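Local coordinates for conserved hypothetical protein (Enterococcus faecalis, PDB 1T62), which is of unknown function but carries an ASCH domain, related to the RNA-binding PUA domains, and so possibly binds nucleic acid, at residues Val5-Trp9 / Leu21-Val25. Numbering follows the deposited sequence.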
loop_
_atom_site.group_PDB
_atom_site.type_symbol
_atom_site.label_atom_id
_atom_site.label_comp_id
_atom_site.label_asym_id
_atom_site.label_seq_id
_atom_site.Cartn_x
_atom_site.Cartn_y
_atom_site.Cartn_z
ATOM N N VAL B 5 8.578 -4.719 -8.276
ATOM C CA VAL B 5 9.737 -4.099 -7.633
ATOM C C VAL B 5 10.995 -4.708 -8.220
ATOM O O VAL B 5 11.936 -3.999 -8.551
ATOM C CB VAL B 5 9.739 -4.325 -6.104
ATOM C CG1 VAL B 5 10.571 -3.265 -5.442
ATOM C CG2 VAL B 5 8.323 -4.279 -5.554
ATOM N N GLU B 6 11.008 -6.027 -8.361
ATOM C CA GLU B 6 12.164 -6.710 -8.934
ATOM C C GLU B 6 12.487 -6.056 -10.287
ATOM O O GLU B 6 13.650 -5.797 -10.599
ATOM C CB GLU B 6 11.845 -8.201 -9.116
ATOM C CG GLU B 6 13.004 -9.055 -9.616
ATOM C CD GLU B 6 12.562 -10.452 -10.044
ATOM O OE1 GLU B 6 11.874 -11.129 -9.242
ATOM O OE2 GLU B 6 12.910 -10.867 -11.179
ATOM N N VAL B 7 11.435 -5.774 -11.059
ATOM C CA VAL B 7 11.506 -5.156 -12.391
ATOM C C VAL B 7 11.892 -3.670 -12.352
ATOM O O VAL B 7 12.760 -3.214 -13.097
ATOM C CB VAL B 7 10.134 -5.294 -13.118
ATOM C CG1 VAL B 7 10.096 -4.444 -14.374
ATOM C CG2 VAL B 7 9.873 -6.766 -13.462
ATOM N N PHE B 8 11.231 -2.912 -11.493
ATOM C CA PHE B 8 11.520 -1.492 -11.362
ATOM C C PHE B 8 13.014 -1.329 -11.099
ATOM O O PHE B 8 13.712 -0.609 -11.814
ATOM C CB PHE B 8 10.714 -0.923 -10.189
ATOM C CG PHE B 8 10.949 0.543 -9.910
ATOM C CD1 PHE B 8 10.790 1.041 -8.610
ATOM C CD2 PHE B 8 11.235 1.440 -10.935
ATOM C CE1 PHE B 8 10.901 2.399 -8.342
ATOM C CE2 PHE B 8 11.348 2.808 -10.670
ATOM C CZ PHE B 8 11.178 3.286 -9.373
ATOM N N TRP B 9 13.512 -2.022 -10.082
ATOM C CA TRP B 9 14.913 -1.897 -9.736
ATOM C C TRP B 9 15.812 -2.408 -10.836
ATOM O O TRP B 9 16.832 -1.793 -11.144
ATOM C CB TRP B 9 15.216 -2.622 -8.427
ATOM C CG TRP B 9 16.414 -2.033 -7.762
ATOM C CD1 TRP B 9 16.578 -0.730 -7.341
ATOM C CD2 TRP B 9 17.645 -2.685 -7.526
ATOM N NE1 TRP B 9 17.850 -0.539 -6.868
ATOM C CE2 TRP B 9 18.529 -1.724 -6.970
ATOM C CE3 TRP B 9 18.097 -3.986 -7.733
ATOM C CZ2 TRP B 9 19.837 -2.032 -6.625
ATOM C CZ3 TRP B 9 19.389 -4.294 -7.393
ATOM C CH2 TRP B 9 20.250 -3.321 -6.844
ATOM N N LEU B 21 22.368 -5.319 -5.101
ATOM C CA LEU B 21 21.280 -6.187 -4.665
ATOM C C LEU B 21 20.067 -5.314 -4.434
ATOM O O LEU B 21 20.206 -4.139 -4.097
ATOM C CB LEU B 21 21.639 -6.888 -3.362
ATOM C CG LEU B 21 22.908 -7.730 -3.409
ATOM C CD1 LEU B 21 23.970 -7.129 -2.467
ATOM C CD2 LEU B 21 22.559 -9.173 -3.033
ATOM N N MET B 22 18.875 -5.875 -4.608
ATOM C CA MET B 22 17.667 -5.085 -4.405
ATOM C C MET B 22 17.638 -4.619 -2.959
ATOM O O MET B 22 17.867 -5.396 -2.042
ATOM C CB MET B 22 16.415 -5.902 -4.733
ATOM C CG MET B 22 15.149 -5.063 -4.766
ATOM S SD MET B 22 13.798 -5.846 -5.674
ATOM C CE MET B 22 12.997 -6.767 -4.373
ATOM N N PRO B 23 17.379 -3.332 -2.744
ATOM C CA PRO B 23 17.328 -2.764 -1.400
ATOM C C PRO B 23 15.994 -3.061 -0.728
ATOM O O PRO B 23 15.160 -3.776 -1.275
ATOM C CB PRO B 23 17.504 -1.276 -1.669
ATOM C CG PRO B 23 16.694 -1.098 -2.913
ATOM C CD PRO B 23 17.128 -2.295 -3.759
ATOM N N ASP B 24 15.795 -2.508 0.460
ATOM C CA ASP B 24 14.547 -2.691 1.177
ATOM C C ASP B 24 13.490 -1.894 0.411
ATOM O O ASP B 24 13.811 -0.890 -0.240
ATOM C CB ASP B 24 14.670 -2.121 2.588
ATOM C CG ASP B 24 15.830 -2.712 3.361
ATOM O OD1 ASP B 24 16.405 -1.990 4.207
ATOM O OD2 ASP B 24 16.159 -3.897 3.133
ATOM N N VAL B 25 12.239 -2.349 0.464
ATOM C CA VAL B 25 11.150 -1.638 -0.194
ATOM C C VAL B 25 10.124 -1.379 0.895
ATOM O O VAL B 25 9.872 -2.248 1.715
ATOM C CB VAL B 25 10.519 -2.465 -1.350
ATOM C CG1 VAL B 25 11.613 -3.116 -2.184
ATOM C CG2 VAL B 25 9.564 -3.490 -0.813
#
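Trp9 turns one face of its indole to the chain at Met22 and Pro23, a worked example of how an aromatic plane can pack against backbone as well as side chain. The two residues divide the ring system between them. CA of Met22 sits 3.7 Å from the centroid of the six-membered ring. CD of Pro23 lies 3.6 Å from that of the five-membered ring. Both are CH-pi contacts on the same face. A chi1 of -155° places CG of Trp9 roughly opposite the backbone N, and the indole lies alongside the segment that leads into strand 24-27. That strand is an outermost one of this chain's five-stranded mixed sheet, in a protein of the ASCH family, and pairs with strand 71-75 in parallel; the contact seats the N-terminal helix beside it. About one turn earlier in the helix, CA of Glu6 receives SD of Met22 at 3.7 Å, carried there by a side chain extended through chi1 and chi2. CG1 of Val5 then meets CG1 of Val25 at 3.4 Å. Farther out, Ile73 on strand 71-75 touches the side chains of Val5, Met22, Pro23 and Val25, while Phe12 meets the indole with its ring tilted by about 25°. Val25 also packs against Leu2 of the second subunit.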